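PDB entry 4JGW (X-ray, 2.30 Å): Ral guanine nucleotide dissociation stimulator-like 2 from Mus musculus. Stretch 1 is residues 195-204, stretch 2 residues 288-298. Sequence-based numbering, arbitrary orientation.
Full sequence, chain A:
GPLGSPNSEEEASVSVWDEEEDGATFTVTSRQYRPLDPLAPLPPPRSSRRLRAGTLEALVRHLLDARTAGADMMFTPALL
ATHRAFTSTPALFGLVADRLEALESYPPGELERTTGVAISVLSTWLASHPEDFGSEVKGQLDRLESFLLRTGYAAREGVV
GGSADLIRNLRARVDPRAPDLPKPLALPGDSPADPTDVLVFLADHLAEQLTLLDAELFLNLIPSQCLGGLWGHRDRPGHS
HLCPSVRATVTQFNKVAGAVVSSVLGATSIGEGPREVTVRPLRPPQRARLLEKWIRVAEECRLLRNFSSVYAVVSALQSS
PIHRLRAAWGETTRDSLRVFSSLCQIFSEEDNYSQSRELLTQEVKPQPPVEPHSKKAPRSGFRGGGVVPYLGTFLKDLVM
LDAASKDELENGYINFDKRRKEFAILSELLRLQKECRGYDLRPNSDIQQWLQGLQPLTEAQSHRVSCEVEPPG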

ATOM      1  N   PRO A 195       3.001   2.257 -31.217  1.00 39.85           N
ATOM      2  CA  PRO A 195       2.349   2.959 -30.110  1.00 39.24           C
ATOM      3  C   PRO A 195       1.043   3.643 -30.523  1.00 38.62           C
ATOM      4  O   PRO A 195       0.127   3.755 -29.706  1.00 38.55           O
ATOM      5  N   THR A 196       0.957   4.070 -31.785  1.00 37.85           N
ATOM      6  CA  THR A 196      -0.243   4.732 -32.310  1.00 37.11           C
ATOM      7  C   THR A 196      -1.426   3.769 -32.522  1.00 36.62           C
ATOM      8  O   THR A 196      -2.527   4.204 -32.859  1.00 36.57           O
ATOM      9  N   ASP A 197      -1.193   2.473 -32.314  1.00 36.02           N
ATOM     10  CA  ASP A 197      -2.244   1.456 -32.428  1.00 35.59           C
ATOM     11  C   ASP A 197      -3.253   1.482 -31.279  1.00 35.14           C
ATOM     12  O   ASP A 197      -4.191   0.683 -31.254  1.00 35.03           O
ATOM     13  N   VAL A 198      -3.055   2.399 -30.332  1.00 34.55           N
ATOM     14  CA  VAL A 198      -4.040   2.661 -29.280  1.00 33.90           C
ATOM     15  C   VAL A 198      -5.405   2.989 -29.906  1.00 33.57           C
ATOM     16  O   VAL A 198      -6.451   2.709 -29.317  1.00 33.42           O
ATOM     17  N   LEU A 199      -5.366   3.553 -31.114  1.00 33.18           N
ATOM     18  CA  LEU A 199      -6.559   3.923 -31.880  1.00 32.95           C
ATOM     19  C   LEU A 199      -7.364   2.717 -32.362  1.00 32.74           C
ATOM     20  O   LEU A 199      -8.566   2.825 -32.596  1.00 32.97           O
ATOM     21  N   VAL A 200      -6.690   1.577 -32.508  1.00 32.59           N
ATOM     22  CA  VAL A 200      -7.284   0.346 -33.045  1.00 32.50           C
ATOM     23  C   VAL A 200      -8.240  -0.353 -32.065  1.00 32.26           C
ATOM     24  O   VAL A 200      -9.134  -1.098 -32.481  1.00 32.19           O
ATOM     25  N   PHE A 201      -8.053  -0.104 -30.771  1.00 31.93           N
ATOM     26  CA  PHE A 201      -8.902  -0.704 -29.740  1.00 31.58           C
ATOM     27  C   PHE A 201      -9.908   0.303 -29.196  1.00 31.45           C
ATOM     28  O   PHE A 201      -9.683   1.508 -29.259  1.00 31.52           O
ATOM     29  N   LEU A 202     -11.019  -0.197 -28.664  1.00 31.21           N
ATOM     30  CA  LEU A 202     -12.014   0.659 -28.027  1.00 31.02           C
ATOM     31  C   LEU A 202     -11.499   1.159 -26.677  1.00 30.91           C
ATOM     32  O   LEU A 202     -10.799   0.433 -25.966  1.00 30.86           O
ATOM     33  N   ALA A 203     -11.842   2.401 -26.340  1.00 30.80           N
ATOM     34  CA  ALA A 203     -11.290   3.082 -25.165  1.00 30.80           C
ATOM     35  C   ALA A 203     -11.665   2.417 -23.844  1.00 30.81           C
ATOM     36  O   ALA A 203     -10.827   2.301 -22.949  1.00 30.87           O
ATOM     37  N   ASP A 204     -12.919   1.987 -23.728  1.00 30.81           N
ATOM     38  CA  ASP A 204     -13.383   1.275 -22.538  1.00 30.82           C
ATOM     39  C   ASP A 204     -12.652  -0.056 -22.358  1.00 30.68           C
ATOM     40  O   ASP A 204     -12.334  -0.441 -21.233  1.00 30.88           O
ATOM     41  N   ALA A 288      -3.971  15.041 -32.742  1.00 34.94           N
ATOM     42  CA  ALA A 288      -5.089  15.401 -31.871  1.00 34.90           C
ATOM     43  C   ALA A 288      -6.003  14.207 -31.609  1.00 34.83           C
ATOM     44  O   ALA A 288      -6.553  14.073 -30.515  1.00 35.07           O
ATOM     45  N   ARG A 289      -6.155  13.346 -32.613  1.00 34.55           N
ATOM     46  CA  ARG A 289      -6.966  12.134 -32.488  1.00 34.41           C
ATOM     47  C   ARG A 289      -6.384  11.171 -31.454  1.00 33.91           C
ATOM     48  O   ARG A 289      -7.125  10.486 -30.747  1.00 33.78           O
ATOM     49  N   LEU A 290      -5.054  11.138 -31.370  1.00 33.37           N
ATOM     50  CA  LEU A 290      -4.351  10.365 -30.352  1.00 32.69           C
ATOM     51  C   LEU A 290      -4.531  10.979 -28.963  1.00 32.35           C
ATOM     52  O   LEU A 290      -4.750  10.257 -27.991  1.00 32.17           O
ATOM     53  N   LEU A 291      -4.449  12.306 -28.881  1.00 31.98           N
ATOM     54  CA  LEU A 291      -4.712  13.025 -27.631  1.00 31.70           C
ATOM     55  C   LEU A 291      -6.136  12.761 -27.143  1.00 31.51           C
ATOM     56  O   LEU A 291      -6.343  12.415 -25.979  1.00 31.30           O
ATOM     57  N   GLU A 292      -7.102  12.914 -28.051  1.00 31.30           N
ATOM     58  CA  GLU A 292      -8.515  12.647 -27.774  1.00 31.26           C
ATOM     59  C   GLU A 292      -8.740  11.205 -27.317  1.00 30.95           C
ATOM     60  O   GLU A 292      -9.537  10.953 -26.413  1.00 31.00           O
ATOM     61  N   LYS A 293      -8.026  10.271 -27.943  1.00 30.49           N
ATOM     62  CA  LYS A 293      -8.122   8.855 -27.600  1.00 30.14           C
ATOM     63  C   LYS A 293      -7.675   8.571 -26.165  1.00 29.84           C
ATOM     64  O   LYS A 293      -8.376   7.886 -25.417  1.00 29.66           O
ATOM     65  N   TRP A 294      -6.510   9.101 -25.793  1.00 29.53           N
ATOM     66  CA  TRP A 294      -5.960   8.911 -24.452  1.00 29.26           C
ATOM     67  C   TRP A 294      -6.777   9.617 -23.374  1.00 29.24           C
ATOM     68  O   TRP A 294      -6.908   9.104 -22.260  1.00 29.27           O
ATOM     69  N   ILE A 295      -7.320  10.788 -23.714  1.00 29.07           N
ATOM     70  CA  ILE A 295      -8.235  11.514 -22.831  1.00 29.10           C
ATOM     71  C   ILE A 295      -9.444  10.637 -22.497  1.00 29.15           C
ATOM     72  O   ILE A 295      -9.845  10.534 -21.334  1.00 29.20           O
ATOM     73  N   ARG A 296     -10.004  10.002 -23.525  1.00 29.09           N
ATOM     74  CA  ARG A 296     -11.158   9.125 -23.371  1.00 29.12           C
ATOM     75  C   ARG A 296     -10.808   7.855 -22.592  1.00 29.25           C
ATOM     76  O   ARG A 296     -11.616   7.369 -21.802  1.00 29.39           O
ATOM     77  N   VAL A 297      -9.606   7.328 -22.818  1.00 29.42           N
ATOM     78  CA  VAL A 297      -9.107   6.177 -22.060  1.00 29.69           C
ATOM     79  C   VAL A 297      -8.985   6.529 -20.574  1.00 29.94           C
ATOM     80  O   VAL A 297      -9.357   5.731 -19.709  1.00 30.07           O
ATOM     81  N   ALA A 298      -8.475   7.727 -20.292  1.00 30.16           N
ATOM     82  CA  ALA A 298      -8.375   8.232 -18.926  1.00 30.47           C
ATOM     83  C   ALA A 298      -9.755   8.377 -18.300  1.00 30.67           C
ATOM     84  O   ALA A 298      -9.943   8.059 -17.128  1.00 30.68           O
TER

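What forms the apolar centre? Val198 points toward the helix of residues 288-298 and, with chi1 in p, packs against both Leu290 and Trp294. CG1 meets Leu290 CD2 at 3.7 Å, and CG2 sits over one face of the Trp294 ring, 3.8 Å from the six-membered ring centroid, in a CH-pi contact.

How does Leu290 reach this pocket when its CA-to-CB bond points sideways? Its m, t rotamer brings the end of the chain nearer, so that CD2 also packs against Leu199 CG at 3.8 Å and Thr196 CA at 3.9 Å. Leu199, likewise m, t, lays its CD2 3.8 Å from Lys293 CB.

What fills the other end? Ala203 points toward the helix, and its CA comes within 4.9 Å of Val297 CA. At this close approach the small CB touches Arg296 CG at 3.5 Å and Val297 CG2 at 4.0 Å.

Where does the contact turn polar? Lys293 also points in, and its t, p, t, t chain runs past Val198, with CE 3.3 Å from Val198 O. Its NZ donates a short hydrogen bond to Phe201 O at 2.6 Å, tying the helix to the loop backbone; the Phe201 ring itself leads away.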

ATOM      1  CB  PRO A 195       3.397   3.993 -29.676  1.00 39.29           C
ATOM      2  CG  PRO A 195       4.300   4.154 -30.853  1.00 39.53           C
ATOM      3  CD  PRO A 195       4.339   2.812 -31.506  1.00 39.83           C
ATOM      4  CB  THR A 196       0.042   5.522 -33.624  1.00 37.17           C
ATOM      5  OG1 THR A 196       0.250   4.615 -34.713  1.00 36.92           O
ATOM      6  CG2 THR A 196       1.264   6.426 -33.474  1.00 37.17           C
ATOM      7  CB  ASP A 197      -1.645   0.051 -32.565  1.00 35.67           C
ATOM      8  CG  ASP A 197      -1.324  -0.318 -34.005  1.00 35.84           C
ATOM      9  OD1 ASP A 197      -1.728   0.416 -34.933  1.00 35.77           O
ATOM     10  OD2 ASP A 197      -0.667  -1.361 -34.207  1.00 36.39           O
ATOM     11  CB  VAL A 198      -3.568   3.791 -28.311  1.00 33.79           C
ATOM     12  CG1 VAL A 198      -3.416   5.126 -29.036  1.00 33.52           C
ATOM     13  CG2 VAL A 198      -4.511   3.926 -27.119  1.00 33.56           C
ATOM     14  CB  LEU A 199      -6.164   4.786 -33.087  1.00 32.97           C
ATOM     15  CG  LEU A 199      -5.537   6.166 -32.853  1.00 32.84           C
ATOM     16  CD1 LEU A 199      -4.984   6.723 -34.154  1.00 32.60           C
ATOM     17  CD2 LEU A 199      -6.530   7.148 -32.228  1.00 32.77           C
ATOM     18  CB  VAL A 200      -6.172  -0.628 -33.543  1.00 32.50           C
ATOM     19  CG1 VAL A 200      -6.697  -2.044 -33.748  1.00 32.85           C
ATOM     20  CG2 VAL A 200      -5.548  -0.103 -34.834  1.00 32.67           C
ATOM     21  CB  PHE A 201      -8.052  -1.256 -28.593  1.00 31.61           C
ATOM     22  CG  PHE A 201      -6.936  -2.160 -29.038  1.00 31.32           C
ATOM     23  CD1 PHE A 201      -5.619  -1.708 -29.029  1.00 30.88           C
ATOM     24  CD2 PHE A 201      -7.198  -3.460 -29.460  1.00 31.12           C
ATOM     25  CE1 PHE A 201      -4.579  -2.536 -29.436  1.00 31.40           C
ATOM     26  CE2 PHE A 201      -6.167  -4.300 -29.867  1.00 31.16           C
ATOM     27  CZ  PHE A 201      -4.853  -3.838 -29.858  1.00 31.65           C
ATOM     28  CB  LEU A 202     -13.351  -0.080 -27.881  1.00 31.05           C
ATOM     29  CG  LEU A 202     -14.167  -0.274 -29.168  1.00 30.83           C
ATOM     30  CD1 LEU A 202     -15.172  -1.408 -29.021  1.00 30.88           C
ATOM     31  CD2 LEU A 202     -14.870   1.015 -29.590  1.00 30.75           C
ATOM     32  CB  ALA A 203     -11.697   4.543 -25.158  1.00 30.75           C
ATOM     33  CB  ASP A 204     -14.907   1.079 -22.557  1.00 30.85           C
ATOM     34  CG  ASP A 204     -15.408   0.422 -23.835  1.00 31.06           C
ATOM     35  OD1 ASP A 204     -15.032   0.880 -24.938  1.00 30.98           O
ATOM     36  OD2 ASP A 204     -16.194  -0.545 -23.733  1.00 30.72           O
ATOM     37  CB  ALA A 288      -5.879  16.550 -32.464  1.00 34.80           C
ATOM     38  CB  ARG A 289      -7.127  11.445 -33.850  1.00 34.60           C
ATOM     39  CG  ARG A 289      -7.850  12.295 -34.897  1.00 35.72           C
ATOM     40  CD  ARG A 289      -9.286  12.604 -34.476  1.00 37.77           C
ATOM     41  NE  ARG A 289      -9.696  13.963 -34.838  1.00 39.88           N
ATOM     42  CZ  ARG A 289     -10.899  14.483 -34.584  1.00 40.91           C
ATOM     43  NH1 ARG A 289     -11.827  13.767 -33.961  1.00 40.87           N
ATOM     44  NH2 ARG A 289     -11.176  15.727 -34.954  1.00 41.70           N
ATOM     45  CB  LEU A 290      -2.869  10.229 -30.705  1.00 32.62           C
ATOM     46  CG  LEU A 290      -2.541   9.268 -31.855  1.00 32.16           C
ATOM     47  CD1 LEU A 290      -1.260   9.678 -32.559  1.00 31.45           C
ATOM     48  CD2 LEU A 290      -2.453   7.827 -31.371  1.00 31.09           C
ATOM     49  CB  LEU A 291      -4.488  14.532 -27.801  1.00 31.59           C
ATOM     50  CG  LEU A 291      -3.064  15.070 -27.978  1.00 31.55           C
ATOM     51  CD1 LEU A 291      -3.108  16.520 -28.441  1.00 31.46           C
ATOM     52  CD2 LEU A 291      -2.247  14.943 -26.699  1.00 31.11           C
ATOM     53  CB  GLU A 292      -9.369  12.945 -29.014  1.00 31.39           C
ATOM     54  CG  GLU A 292      -9.539  14.436 -29.323  1.00 32.12           C
ATOM     55  CD  GLU A 292      -9.876  14.720 -30.786  1.00 33.10           C
ATOM     56  OE1 GLU A 292     -10.214  13.775 -31.534  1.00 33.52           O
ATOM     57  OE2 GLU A 292      -9.801  15.900 -31.190  1.00 33.16           O
ATOM     58  CB  LYS A 293      -7.313   8.003 -28.585  1.00 30.09           C
ATOM     59  CG  LYS A 293      -7.470   6.496 -28.395  1.00 30.44           C
ATOM     60  CD  LYS A 293      -8.887   6.047 -28.713  1.00 30.94           C
ATOM     61  CE  LYS A 293      -9.031   4.552 -28.571  1.00 31.16           C
ATOM     62  NZ  LYS A 293     -10.133   4.040 -29.428  1.00 32.50           N
ATOM     63  CB  TRP A 294      -4.497   9.354 -24.391  1.00 29.25           C
ATOM     64  CG  TRP A 294      -3.548   8.360 -24.992  1.00 28.77           C
ATOM     65  CD1 TRP A 294      -2.818   8.513 -26.134  1.00 28.36           C
ATOM     66  CD2 TRP A 294      -3.234   7.055 -24.486  1.00 28.29           C
ATOM     67  NE1 TRP A 294      -2.068   7.388 -26.371  1.00 28.55           N
ATOM     68  CE2 TRP A 294      -2.302   6.477 -25.375  1.00 28.13           C
ATOM     69  CE3 TRP A 294      -3.653   6.315 -23.371  1.00 28.46           C
ATOM     70  CZ2 TRP A 294      -1.773   5.196 -25.182  1.00 28.15           C
ATOM     71  CZ3 TRP A 294      -3.127   5.041 -23.179  1.00 28.16           C
ATOM     72  CH2 TRP A 294      -2.196   4.496 -24.083  1.00 28.20           C
ATOM     73  CB  ILE A 295      -8.695  12.866 -23.457  1.00 28.94           C
ATOM     74  CG1 ILE A 295      -7.559  13.894 -23.412  1.00 28.86           C
ATOM     75  CG2 ILE A 295      -9.924  13.419 -22.735  1.00 28.94           C
ATOM     76  CD1 ILE A 295      -7.763  15.101 -24.320  1.00 28.61           C
ATOM     77  CB  ARG A 296     -11.757   8.787 -24.744  1.00 28.94           C
ATOM     78  CG  ARG A 296     -12.925   7.803 -24.725  1.00 28.66           C
ATOM     79  CD  ARG A 296     -14.133   8.314 -23.941  1.00 28.49           C
ATOM     80  NE  ARG A 296     -14.710   9.524 -24.525  1.00 28.54           N
ATOM     81  CZ  ARG A 296     -15.528   9.539 -25.574  1.00 28.11           C
ATOM     82  NH1 ARG A 296     -15.872   8.407 -26.178  1.00 28.27           N
ATOM     83  NH2 ARG A 296     -15.998  10.692 -26.022  1.00 27.70           N
ATOM     84  CB  VAL A 297      -7.756   5.659 -22.617  1.00 29.48           C
ATOM     85  CG1 VAL A 297      -7.108   4.657 -21.658  1.00 29.37           C
ATOM     86  CG2 VAL A 297      -7.956   5.021 -23.983  1.00 29.58           C
ATOM     87  CB  ALA A 298      -7.636   9.561 -18.899  1.00 30.45           C
TER